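PDB 3VW5: cellobiose 2-epimerase from Ruminococcus albus, which catalyses the reversible epimerisation of cellobiose to 4-O-beta-D-glucopyranosyl-D-mannose, working on a sugar that carries no modification. Local coordinates for residues W55-A60 with D67-N72; V216-P219 with L224-F227; G242-A247 with L272-N277. The protein carries 2 engineered substitutions. All coordinates share one frame; numbering follows the deposited sequence.

Interaction 1 of 3, residues W55-A60 with D67-N72; sequences WFYSNA and DELLDN
Behind the seam where Tyr-57 meets Leu-69 and Asn-72, the carbonyl oxygen of Trp-55 is gripped twice by one residue: Asn-59 N reaches Trp-55 O in the usual helical bond, and Asn-59 ND2 adds a second at 2.9 Å to Trp-55 O from the opposite face of the carbonyl plane. Helices 47-64 and 67-84 run nearly antiparallel, at 155°, with the axes of these short segments 7.9 Å apart. Between them lies the Tyr-57 ring. Its CG stands anti to the carbonyl carbon (chi1 -83°), which carries the ring across to helix 67-84, where Asn-72 CB sits over its centre in a CH-pi contact, 3.5 Å from the centroid of the Tyr-57 ring. Phe-56 CD2 covers the other face. The Asn-72 amide is inclined 52° to the ring, with ND2 3.6 Å from Tyr-57 CZ, while its OD1 accepts from Arg-22. One turn away Leu-69 forks: CD2 lies 4.0 Å from Tyr-57 CD1, and CD1 lies 4.1 Å from Ala-60 CB. The phenol oxygen hydrogen-bonds to Asn-19 OD1 on helix 2-19. Putting an alanine at Tyr-57 would probably open a gap between Asn-72 and Phe-56 and leave Asn-19 without its hydroxyl partner. This is the seam of an inner and an outer helix in the (alpha/alpha)6 barrel. Dispersion and CH-pi contact join the two segments, while Asn-19, ending helix 2-19, and Arg-22, slightly further on, satisfy the polar ends of Tyr-57 and Asn-72.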
ATOM      1  N   TRP A  55      -1.601   2.224 -10.159  1.00 34.12           N
ATOM      2  CA  TRP A  55      -2.519   1.267  -9.569  1.00 33.33           C
ATOM      3  C   TRP A  55      -3.903   1.881  -9.373  1.00 32.95           C
ATOM      4  O   TRP A  55      -4.926   1.246  -9.620  1.00 36.61           O
ATOM      5  CB  TRP A  55      -2.001   0.698  -8.234  1.00 30.53           C
ATOM      6  CG  TRP A  55      -3.016  -0.269  -7.671  1.00 29.97           C
ATOM      7  CD1 TRP A  55      -3.087  -1.609  -7.904  1.00 28.82           C
ATOM      8  CD2 TRP A  55      -4.151   0.053  -6.845  1.00 34.99           C
ATOM      9  NE1 TRP A  55      -4.168  -2.148  -7.254  1.00 34.77           N
ATOM     10  CE2 TRP A  55      -4.844  -1.151  -6.602  1.00 33.64           C
ATOM     11  CE3 TRP A  55      -4.638   1.239  -6.277  1.00 30.43           C
ATOM     12  CZ2 TRP A  55      -6.003  -1.200  -5.829  1.00 32.37           C
ATOM     13  CZ3 TRP A  55      -5.793   1.183  -5.510  1.00 26.34           C
ATOM     14  CH2 TRP A  55      -6.458  -0.019  -5.294  1.00 29.12           C
ATOM     15  N   PHE A  56      -3.919   3.124  -8.910  1.00 35.82           N
ATOM     16  CA  PHE A  56      -5.152   3.784  -8.533  1.00 36.54           C
ATOM     17  C   PHE A  56      -6.060   4.052  -9.719  1.00 40.13           C
ATOM     18  O   PHE A  56      -7.260   3.758  -9.671  1.00 36.98           O
ATOM     19  CB  PHE A  56      -4.849   5.108  -7.853  1.00 38.02           C
ATOM     20  CG  PHE A  56      -6.039   6.001  -7.736  1.00 34.67           C
ATOM     21  CD1 PHE A  56      -7.015   5.736  -6.803  1.00 32.03           C
ATOM     22  CD2 PHE A  56      -6.180   7.097  -8.562  1.00 32.20           C
ATOM     23  CE1 PHE A  56      -8.105   6.548  -6.685  1.00 37.45           C
ATOM     24  CE2 PHE A  56      -7.268   7.929  -8.439  1.00 37.45           C
ATOM     25  CZ  PHE A  56      -8.238   7.656  -7.502  1.00 37.33           C
ATOM     26  N   TYR A  57      -5.500   4.623 -10.779  1.00 35.56           N
ATOM     27  CA  TYR A  57      -6.323   4.900 -11.942  1.00 36.62           C
ATOM     28  C   TYR A  57      -6.774   3.616 -12.594  1.00 42.77           C
ATOM     29  O   TYR A  57      -7.960   3.469 -12.933  1.00 45.85           O
ATOM     30  CB  TYR A  57      -5.614   5.821 -12.927  1.00 38.67           C
ATOM     31  CG  TYR A  57      -5.750   7.274 -12.541  1.00 39.88           C
ATOM     32  CD1 TYR A  57      -7.012   7.864 -12.417  1.00 37.70           C
ATOM     33  CD2 TYR A  57      -4.630   8.054 -12.292  1.00 35.16           C
ATOM     34  CE1 TYR A  57      -7.150   9.189 -12.071  1.00 37.95           C
ATOM     35  CE2 TYR A  57      -4.757   9.378 -11.939  1.00 41.81           C
ATOM     36  CZ  TYR A  57      -6.017   9.945 -11.828  1.00 42.39           C
ATOM     37  OH  TYR A  57      -6.142  11.268 -11.475  1.00 40.71           O
ATOM     38  N   SER A  58      -5.846   2.676 -12.751  1.00 37.98           N
ATOM     39  CA  SER A  58      -6.219   1.392 -13.329  1.00 40.60           C
ATOM     40  C   SER A  58      -7.426   0.800 -12.581  1.00 38.84           C
ATOM     41  O   SER A  58      -8.377   0.333 -13.199  1.00 45.70           O
ATOM     42  CB  SER A  58      -5.025   0.416 -13.385  1.00 43.33           C
ATOM     43  OG  SER A  58      -3.890   0.998 -14.024  1.00 37.00           O
ATOM     44  N   ASN A  59      -7.418   0.861 -11.256  1.00 34.87           N
ATOM     45  CA  ASN A  59      -8.508   0.271 -10.476  1.00 40.71           C
ATOM     46  C   ASN A  59      -9.777   1.106 -10.403  1.00 42.34           C
ATOM     47  O   ASN A  59     -10.884   0.565 -10.259  1.00 38.83           O
ATOM     48  CB  ASN A  59      -8.034  -0.098  -9.070  1.00 33.63           C
ATOM     49  CG  ASN A  59      -7.323  -1.423  -9.045  1.00 37.73           C
ATOM     50  OD1 ASN A  59      -7.924  -2.455  -8.726  1.00 37.29           O
ATOM     51  ND2 ASN A  59      -6.042  -1.414  -9.422  1.00 32.65           N
ATOM     52  N   ALA A  60      -9.611   2.422 -10.476  1.00 40.21           N
ATOM     53  CA  ALA A  60     -10.749   3.329 -10.481  1.00 46.56           C
ATOM     54  C   ALA A  60     -11.505   3.122 -11.791  1.00 48.76           C
ATOM     55  O   ALA A  60     -12.744   3.141 -11.840  1.00 44.16           O
ATOM     56  CB  ALA A  60     -10.287   4.771 -10.360  1.00 40.05           C
ATOM     57  N   ASP A  67     -13.473   6.536 -19.580  1.00 49.81           N
ATOM     58  CA  ASP A  67     -12.243   6.637 -20.356  1.00 50.93           C
ATOM     59  C   ASP A  67     -11.193   7.552 -19.739  1.00 48.93           C
ATOM     60  O   ASP A  67     -10.000   7.277 -19.834  1.00 51.28           O
ATOM     61  CB  ASP A  67     -12.551   7.101 -21.786  1.00 55.34           C
ATOM     62  CG  ASP A  67     -13.205   6.017 -22.618  1.00 68.90           C
ATOM     63  OD1 ASP A  67     -13.278   4.852 -22.138  1.00 63.45           O
ATOM     64  OD2 ASP A  67     -13.621   6.324 -23.758  1.00 75.79           O
ATOM     65  N   GLU A  68     -11.633   8.644 -19.129  1.00 45.37           N
ATOM     66  CA  GLU A  68     -10.710   9.580 -18.511  1.00 49.42           C
ATOM     67  C   GLU A  68      -9.789   8.854 -17.532  1.00 49.12           C
ATOM     68  O   GLU A  68      -8.582   9.096 -17.509  1.00 45.66           O
ATOM     69  CB  GLU A  68     -11.478  10.698 -17.793  1.00 52.82           C
ATOM     70  CG  GLU A  68     -10.854  12.086 -17.957  1.00 65.24           C
ATOM     71  CD  GLU A  68     -11.841  13.232 -17.662  1.00 90.90           C
ATOM     72  OE1 GLU A  68     -11.651  13.965 -16.643  1.00 80.90           O
ATOM     73  OE2 GLU A  68     -12.801  13.405 -18.463  1.00 85.83           O
ATOM     74  N   LEU A  69     -10.355   7.959 -16.728  1.00 40.11           N
ATOM     75  CA  LEU A  69      -9.568   7.256 -15.725  1.00 42.70           C
ATOM     76  C   LEU A  69      -8.490   6.376 -16.354  1.00 49.19           C
ATOM     77  O   LEU A  69      -7.333   6.374 -15.896  1.00 44.83           O
ATOM     78  CB  LEU A  69     -10.461   6.439 -14.799  1.00 41.69           C
ATOM     79  CG  LEU A  69     -11.529   7.280 -14.089  1.00 40.10           C
ATOM     80  CD1 LEU A  69     -12.522   6.399 -13.346  1.00 37.18           C
ATOM     81  CD2 LEU A  69     -10.895   8.339 -13.162  1.00 38.04           C
ATOM     82  N   LEU A  70      -8.860   5.642 -17.406  1.00 50.61           N
ATOM     83  CA  LEU A  70      -7.896   4.820 -18.125  1.00 45.63           C
ATOM     84  C   LEU A  70      -6.854   5.648 -18.851  1.00 40.99           C
ATOM     85  O   LEU A  70      -5.715   5.226 -18.984  1.00 48.48           O
ATOM     86  CB  LEU A  70      -8.573   3.866 -19.102  1.00 50.58           C
ATOM     87  CG  LEU A  70      -7.618   2.817 -19.711  1.00 51.65           C
ATOM     88  CD1 LEU A  70      -7.150   1.812 -18.673  1.00 45.17           C
ATOM     89  CD2 LEU A  70      -8.270   2.084 -20.873  1.00 50.41           C
ATOM     90  N   ASP A  71      -7.227   6.829 -19.315  1.00 42.19           N
ATOM     91  CA  ASP A  71      -6.261   7.700 -19.978  1.00 45.43           C
ATOM     92  C   ASP A  71      -5.184   8.193 -18.985  1.00 45.80           C
ATOM     93  O   ASP A  71      -3.994   8.254 -19.318  1.00 40.46           O
ATOM     94  CB  ASP A  71      -6.964   8.868 -20.692  1.00 43.74           C
ATOM     95  CG  ASP A  71      -6.022   9.651 -21.609  1.00 58.10           C
ATOM     96  OD1 ASP A  71      -5.060   9.051 -22.153  1.00 62.77           O
ATOM     97  OD2 ASP A  71      -6.234  10.874 -21.798  1.00 70.27           O
ATOM     98  N   ASN A  72      -5.615   8.536 -17.770  1.00 48.77           N
ATOM     99  CA  ASN A  72      -4.705   8.910 -16.689  1.00 39.99           C
ATOM    100  C   ASN A  72      -3.818   7.752 -16.229  1.00 41.49           C
ATOM    101  O   ASN A  72      -2.610   7.924 -16.030  1.00 36.40           O
ATOM    102  CB  ASN A  72      -5.490   9.476 -15.509  1.00 39.69           C
ATOM    103  CG  ASN A  72      -5.926  10.914 -15.738  1.00 45.98           C
ATOM    104  OD1 ASN A  72      -5.323  11.653 -16.527  1.00 48.14           O
ATOM    105  ND2 ASN A  72      -6.982  11.316 -15.048  1.00 45.66           N
TER

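Interaction 2 of 3, residues V216-P219 with L224-F227; sequences VYTP and LKVF
Lys-225 leaves its backbone with CG anti to the carbonyl carbon, runs extended as far as CE, then bends at chi4 (72°), and that last turn brings NZ back to the end of helix 199-216. Thr-218 meets it crosswise: its first torsion (-46°) sets OG1 beside its own backbone N, where Lys-225 NZ bonds to Thr-218 OG1 at 3.0 Å. The ammonium also hydrogen-bonds to Ile-215 O and, weakly, to Val-216 O. That last oxygen has a firmer partner in the backbone, since Lys-225 N reaches Val-216 O at 2.8 Å in an almost straight bond (174°), the donor tilted out of the carbonyl plane. Leu-224 CA adds a C-H...O contact, 3.5 Å from the same Val-216 O. The Lys-225 N to Val-216 O bond lies next to the antiparallel, non-hydrogen-bonded pair of Tyr-217 and Leu-224, whose CA atoms are 4.6 Å apart; Tyr-217 is the first residue to leave the helix, and a short, weakly bonded hairpin begins there. The apolar work falls to one methyl: Leu-224 CD2 lies 3.8 Å from Val-216 CG2 and comes to the edge of the Tyr-217 ring, near its plane. That ring also rests on Ile-274 of helix 261-281, and Tyr-217 OH bonds to Asn-222 in the turn. Carbonyls at a helix C-terminus carry the negative end of the helix dipole, and the positive charge of Lys-225, drawn in among those of Ile-215 and Val-216, probably offsets it while tying the returning strand to the helix it follows.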
ATOM      1  N   VAL A 216       6.630 -13.914  11.145  1.00 36.76           N
ATOM      2  CA  VAL A 216       6.277 -12.563  11.532  1.00 38.94           C
ATOM      3  C   VAL A 216       5.112 -12.500  12.526  1.00 38.60           C
ATOM      4  O   VAL A 216       5.123 -11.680  13.441  1.00 37.81           O
ATOM      5  CB  VAL A 216       6.183 -11.591  10.294  1.00 37.83           C
ATOM      6  CG1 VAL A 216       6.464 -12.339   9.040  1.00 38.77           C
ATOM      7  CG2 VAL A 216       4.857 -10.826  10.218  1.00 37.62           C
ATOM      8  N   TYR A 217       4.133 -13.387  12.357  1.00 41.77           N
ATOM      9  CA  TYR A 217       3.008 -13.494  13.282  1.00 37.42           C
ATOM     10  C   TYR A 217       3.477 -13.946  14.676  1.00 39.28           C
ATOM     11  O   TYR A 217       4.279 -14.859  14.808  1.00 40.31           O
ATOM     12  CB  TYR A 217       1.953 -14.450  12.717  1.00 35.97           C
ATOM     13  CG  TYR A 217       0.794 -14.726  13.649  1.00 40.98           C
ATOM     14  CD1 TYR A 217      -0.051 -13.706  14.062  1.00 40.90           C
ATOM     15  CD2 TYR A 217       0.545 -16.007  14.121  1.00 43.68           C
ATOM     16  CE1 TYR A 217      -1.111 -13.956  14.923  1.00 39.35           C
ATOM     17  CE2 TYR A 217      -0.508 -16.263  14.978  1.00 44.16           C
ATOM     18  CZ  TYR A 217      -1.333 -15.231  15.371  1.00 44.76           C
ATOM     19  OH  TYR A 217      -2.378 -15.470  16.227  1.00 49.17           O
ATOM     20  N   THR A 218       2.985 -13.284  15.713  1.00 42.42           N
ATOM     21  CA  THR A 218       3.307 -13.665  17.082  1.00 41.78           C
ATOM     22  C   THR A 218       2.060 -14.278  17.720  1.00 48.91           C
ATOM     23  O   THR A 218       1.135 -13.563  18.114  1.00 46.94           O
ATOM     24  CB  THR A 218       3.799 -12.457  17.884  1.00 40.71           C
ATOM     25  OG1 THR A 218       4.757 -11.733  17.098  1.00 42.99           O
ATOM     26  CG2 THR A 218       4.449 -12.894  19.168  1.00 32.81           C
ATOM     27  N   PRO A 219       2.021 -15.616  17.800  1.00 51.85           N
ATOM     28  CA  PRO A 219       0.796 -16.308  18.219  1.00 51.25           C
ATOM     29  C   PRO A 219       0.269 -15.957  19.619  1.00 54.84           C
ATOM     30  O   PRO A 219      -0.957 -15.900  19.774  1.00 58.44           O
ATOM     31  CB  PRO A 219       1.168 -17.789  18.113  1.00 44.44           C
ATOM     32  CG  PRO A 219       2.651 -17.823  18.044  1.00 52.03           C
ATOM     33  CD  PRO A 219       3.077 -16.556  17.389  1.00 47.59           C
ATOM     34  N   LEU A 224       1.993  -8.676  14.644  1.00 39.15           N
ATOM     35  CA  LEU A 224       2.991  -8.930  13.619  1.00 37.70           C
ATOM     36  C   LEU A 224       4.278  -8.246  14.012  1.00 41.87           C
ATOM     37  O   LEU A 224       4.266  -7.069  14.392  1.00 47.32           O
ATOM     38  CB  LEU A 224       2.538  -8.353  12.283  1.00 37.46           C
ATOM     39  CG  LEU A 224       1.235  -8.916  11.732  1.00 38.79           C
ATOM     40  CD1 LEU A 224       0.895  -8.235  10.424  1.00 41.85           C
ATOM     41  CD2 LEU A 224       1.365 -10.417  11.552  1.00 40.01           C
ATOM     42  N   LYS A 225       5.393  -8.961  13.927  1.00 39.02           N
ATOM     43  CA  LYS A 225       6.682  -8.320  14.139  1.00 37.27           C
ATOM     44  C   LYS A 225       6.981  -7.413  12.940  1.00 42.09           C
ATOM     45  O   LYS A 225       6.467  -7.639  11.838  1.00 41.75           O
ATOM     46  CB  LYS A 225       7.772  -9.365  14.329  1.00 38.59           C
ATOM     47  CG  LYS A 225       7.582 -10.241  15.548  1.00 38.78           C
ATOM     48  CD  LYS A 225       8.548 -11.418  15.514  1.00 41.89           C
ATOM     49  CE  LYS A 225       8.021 -12.610  16.304  1.00 38.58           C
ATOM     50  NZ  LYS A 225       6.871 -13.304  15.636  1.00 44.37           N
ATOM     51  N   VAL A 226       7.819  -6.400  13.136  1.00 39.15           N
ATOM     52  CA  VAL A 226       8.024  -5.393  12.093  1.00 38.95           C
ATOM     53  C   VAL A 226       9.414  -5.441  11.453  1.00 34.82           C
ATOM     54  O   VAL A 226       9.531  -5.454  10.234  1.00 41.47           O
ATOM     55  CB  VAL A 226       7.726  -3.960  12.610  1.00 36.56           C
ATOM     56  CG1 VAL A 226       7.947  -2.929  11.515  1.00 35.51           C
ATOM     57  CG2 VAL A 226       6.306  -3.872  13.164  1.00 32.71           C
ATOM     58  N   PHE A 227      10.458  -5.455  12.276  1.00 38.49           N
ATOM     59  CA  PHE A 227      11.847  -5.373  11.807  1.00 39.80           C
ATOM     60  C   PHE A 227      12.688  -6.586  12.229  1.00 38.95           C
ATOM     61  O   PHE A 227      12.546  -7.105  13.344  1.00 34.54           O
ATOM     62  CB  PHE A 227      12.520  -4.083  12.293  1.00 35.58           C
ATOM     63  CG  PHE A 227      11.866  -2.830  11.791  1.00 39.94           C
ATOM     64  CD1 PHE A 227      11.883  -2.517  10.434  1.00 46.76           C
ATOM     65  CD2 PHE A 227      11.239  -1.954  12.666  1.00 41.06           C
ATOM     66  CE1 PHE A 227      11.286  -1.356   9.957  1.00 46.54           C
ATOM     67  CE2 PHE A 227      10.640  -0.790  12.198  1.00 47.37           C
ATOM     68  CZ  PHE A 227      10.664  -0.490  10.838  1.00 48.49           C
TER

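Interaction 3 of 3, residues G242-A247 with L272-N277; sequences GHDIEA and LKISHN
Helices 241-258 and 261-281 come together here with Ile-245 CA 6.2 Å from Ser-275 CA and Asp-244 CA 7.0 Å from Ile-274 CA, a small residue, Ser-275, standing at the closer of the two pairs. With Ile-245 CG1 anti to the backbone N (chi1 -162°), a bend at chi2 (47°) turns CD1 to 3.8 Å from Ser-275 OG. Ile-274 answers with CG2, which sits 3.9 Å from Asp-244 OD1, the two side chains at about a right angle. The polar link runs through water: it donates to Asp-244 OD1 at 2.9 Å and accepts from Asn-277 ND2 at 2.9 Å. That carboxylate oxygen is in demand elsewhere too, taking a hydrogen bond from His-239 and a weak one from Leu-224 N. Other side chains of helix 241-258 turn to inner neighbours, as Glu-246 does in its salt bridge to Arg-377. The contact thus joins an inner barrel helix to the next, outer one through methyl groups resting against side-chain oxygens, and a water bridge. With several donors gathered on OD1, the buried Asp-244 carboxylate is likely to be stabilised as an anion and held against rotation.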
ATOM      1  N   GLY A 242      -1.398  -0.199  11.926  1.00 36.05           N
ATOM      2  CA  GLY A 242      -1.801  -0.006  10.547  1.00 34.66           C
ATOM      3  C   GLY A 242      -1.453  -1.191   9.670  1.00 34.54           C
ATOM      4  O   GLY A 242      -2.311  -1.736   8.972  1.00 36.82           O
ATOM      5  N   HIS A 243      -0.194  -1.605   9.701  1.00 36.07           N
ATOM      6  CA  HIS A 243       0.210  -2.780   8.933  1.00 34.70           C
ATOM      7  C   HIS A 243      -0.516  -4.042   9.372  1.00 37.76           C
ATOM      8  O   HIS A 243      -0.794  -4.916   8.564  1.00 39.95           O
ATOM      9  CB  HIS A 243       1.712  -2.982   8.988  1.00 30.83           C
ATOM     10  CG  HIS A 243       2.476  -1.950   8.230  1.00 36.68           C
ATOM     11  ND1 HIS A 243       3.163  -0.926   8.846  1.00 42.17           N
ATOM     12  CD2 HIS A 243       2.664  -1.778   6.900  1.00 36.21           C
ATOM     13  CE1 HIS A 243       3.747  -0.176   7.933  1.00 37.52           C
ATOM     14  NE2 HIS A 243       3.456  -0.666   6.743  1.00 42.67           N
ATOM     15  N   ASP A 244      -0.839  -4.140  10.655  1.00 37.15           N
ATOM     16  CA  ASP A 244      -1.524  -5.323  11.145  1.00 35.86           C
ATOM     17  C   ASP A 244      -2.878  -5.482  10.490  1.00 39.48           C
ATOM     18  O   ASP A 244      -3.164  -6.511   9.879  1.00 46.14           O
ATOM     19  CB  ASP A 244      -1.676  -5.271  12.662  1.00 43.56           C
ATOM     20  CG  ASP A 244      -0.502  -5.901  13.382  1.00 43.20           C
ATOM     21  OD1 ASP A 244      -0.731  -6.543  14.429  1.00 47.07           O
ATOM     22  OD2 ASP A 244       0.646  -5.760  12.902  1.00 41.20           O
ATOM     23  N   ILE A 245      -3.710  -4.455  10.613  1.00 38.02           N
ATOM     24  CA  ILE A 245      -5.059  -4.492  10.068  1.00 39.20           C
ATOM     25  C   ILE A 245      -5.052  -4.580   8.530  1.00 34.75           C
ATOM     26  O   ILE A 245      -5.925  -5.202   7.937  1.00 39.93           O
ATOM     27  CB  ILE A 245      -5.927  -3.296  10.586  1.00 33.75           C
ATOM     28  CG1 ILE A 245      -7.421  -3.578  10.375  1.00 31.29           C
ATOM     29  CG2 ILE A 245      -5.507  -1.994   9.926  1.00 34.65           C
ATOM     30  CD1 ILE A 245      -7.855  -4.966  10.830  1.00 34.43           C
ATOM     31  N   GLU A 246      -4.064  -3.970   7.892  1.00 32.45           N
ATOM     32  CA  GLU A 246      -3.905  -4.077   6.445  1.00 34.95           C
ATOM     33  C   GLU A 246      -3.539  -5.503   6.013  1.00 40.42           C
ATOM     34  O   GLU A 246      -4.116  -6.060   5.071  1.00 39.95           O
ATOM     35  CB  GLU A 246      -2.824  -3.115   5.962  1.00 33.58           C
ATOM     36  CG  GLU A 246      -2.692  -3.040   4.462  1.00 34.22           C
ATOM     37  CD  GLU A 246      -1.491  -2.230   4.036  1.00 41.39           C
ATOM     38  OE1 GLU A 246      -0.661  -1.887   4.910  1.00 39.38           O
ATOM     39  OE2 GLU A 246      -1.378  -1.926   2.827  1.00 43.48           O
ATOM     40  N   ALA A 247      -2.570  -6.090   6.705  1.00 38.68           N
ATOM     41  CA  ALA A 247      -2.137  -7.444   6.399  1.00 37.65           C
ATOM     42  C   ALA A 247      -3.291  -8.441   6.473  1.00 38.85           C
ATOM     43  O   ALA A 247      -3.354  -9.366   5.667  1.00 41.47           O
ATOM     44  CB  ALA A 247      -0.994  -7.866   7.305  1.00 36.75           C
ATOM     45  N   LEU A 272      -8.456 -13.120  11.544  1.00 45.43           N
ATOM     46  CA  LEU A 272      -9.479 -12.754  12.516  1.00 42.79           C
ATOM     47  C   LEU A 272      -8.851 -12.486  13.889  1.00 48.79           C
ATOM     48  O   LEU A 272      -9.213 -11.522  14.572  1.00 48.00           O
ATOM     49  CB  LEU A 272     -10.550 -13.840  12.622  1.00 41.59           C
ATOM     50  CG  LEU A 272     -11.801 -13.638  11.758  1.00 49.79           C
ATOM     51  CD1 LEU A 272     -12.752 -14.803  11.903  1.00 46.50           C
ATOM     52  CD2 LEU A 272     -12.509 -12.346  12.109  1.00 44.77           C
ATOM     53  N   LYS A 273      -7.908 -13.332  14.299  1.00 42.64           N
ATOM     54  CA  LYS A 273      -7.307 -13.157  15.610  1.00 45.12           C
ATOM     55  C   LYS A 273      -6.598 -11.820  15.677  1.00 44.55           C
ATOM     56  O   LYS A 273      -6.654 -11.133  16.693  1.00 47.59           O
ATOM     57  CB  LYS A 273      -6.332 -14.290  15.937  1.00 47.42           C
ATOM     58  CG  LYS A 273      -6.996 -15.529  16.495  1.00 45.92           C
ATOM     59  CD  LYS A 273      -5.991 -16.625  16.707  1.00 48.23           C
ATOM     60  CE  LYS A 273      -6.672 -17.983  16.696  1.00 55.99           C
ATOM     61  NZ  LYS A 273      -5.662 -19.080  16.564  1.00 62.50           N
ATOM     62  N   ILE A 274      -5.931 -11.465  14.586  1.00 41.09           N
ATOM     63  CA  ILE A 274      -5.239 -10.189  14.485  1.00 45.95           C
ATOM     64  C   ILE A 274      -6.267  -9.060  14.453  1.00 44.84           C
ATOM     65  O   ILE A 274      -6.090  -8.039  15.101  1.00 41.53           O
ATOM     66  CB  ILE A 274      -4.332 -10.146  13.234  1.00 45.94           C
ATOM     67  CG1 ILE A 274      -3.316 -11.297  13.291  1.00 38.85           C
ATOM     68  CG2 ILE A 274      -3.655  -8.769  13.091  1.00 38.17           C
ATOM     69  CD1 ILE A 274      -2.520 -11.476  12.031  1.00 39.35           C
ATOM     70  N   SER A 275      -7.346  -9.261  13.702  1.00 44.32           N
ATOM     71  CA  SER A 275      -8.433  -8.297  13.658  1.00 42.07           C
ATOM     72  C   SER A 275      -9.014  -8.006  15.032  1.00 45.93           C
ATOM     73  O   SER A 275      -9.222  -6.842  15.389  1.00 47.14           O
ATOM     74  CB  SER A 275      -9.545  -8.795  12.754  1.00 42.77           C
ATOM     75  OG  SER A 275      -9.260  -8.468  11.415  1.00 48.19           O
ATOM     76  N   HIS A 276      -9.309  -9.051  15.797  1.00 44.54           N
ATOM     77  CA  HIS A 276      -9.916  -8.828  17.100  1.00 46.65           C
ATOM     78  C   HIS A 276      -8.952  -8.074  17.975  1.00 46.19           C
ATOM     79  O   HIS A 276      -9.349  -7.147  18.677  1.00 49.54           O
ATOM     80  CB  HIS A 276     -10.355 -10.133  17.785  1.00 45.21           C
ATOM     81  CG  HIS A 276     -11.693 -10.625  17.324  1.00 50.79           C
ATOM     82  ND1 HIS A 276     -12.877 -10.010  17.700  1.00 49.98           N
ATOM     83  CD2 HIS A 276     -12.033 -11.647  16.490  1.00 51.19           C
ATOM     84  CE1 HIS A 276     -13.896 -10.652  17.121  1.00 56.35           C
ATOM     85  NE2 HIS A 276     -13.410 -11.651  16.390  1.00 48.06           N
ATOM     86  N   ASN A 277      -7.683  -8.467  17.919  1.00 42.97           N
ATOM     87  CA  ASN A 277      -6.659  -7.800  18.710  1.00 40.84           C
ATOM     88  C   ASN A 277      -6.587  -6.300  18.431  1.00 44.47           C
ATOM     89  O   ASN A 277      -6.610  -5.499  19.360  1.00 42.77           O
ATOM     90  CB  ASN A 277      -5.291  -8.429  18.502  1.00 40.84           C
ATOM     91  CG  ASN A 277      -4.331  -8.076  19.618  1.00 48.81           C
ATOM     92  OD1 ASN A 277      -4.652  -8.245  20.795  1.00 51.06           O
ATOM     93  ND2 ASN A 277      -3.157  -7.557  19.262  1.00 43.55           N
TER
HETATM   94  O   HOH W   1      -2.654  -7.569  16.400  1.00 41.88           O

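In the fold
Interactions 1 and 3 each pair an inner with an outer helix of the (alpha/alpha)6 barrel; interaction 2 is a hairpin following helix 199-216. Interactions 2 and 3 are neighbours, centres 11 Å apart: Tyr-217 CE1 packs 3.8 Å from Ile-274 CG1, and Leu-224 CD1 lies 3.7 Å from Ala-247 CB, so the hairpin packs against both helices. Interaction 1 sits across the chain's centre, 35 Å from interaction 2 and 29 Å from interaction 3, centre to centre. Still, nearest atoms of interactions 1 and 3 are about 10 Å apart, and Arg-377 touches Trp-55 while pairing with Glu-246. Inner helices 47-64 and 241-258 border the barrel interior, where substrate probably binds, as in related epimerases.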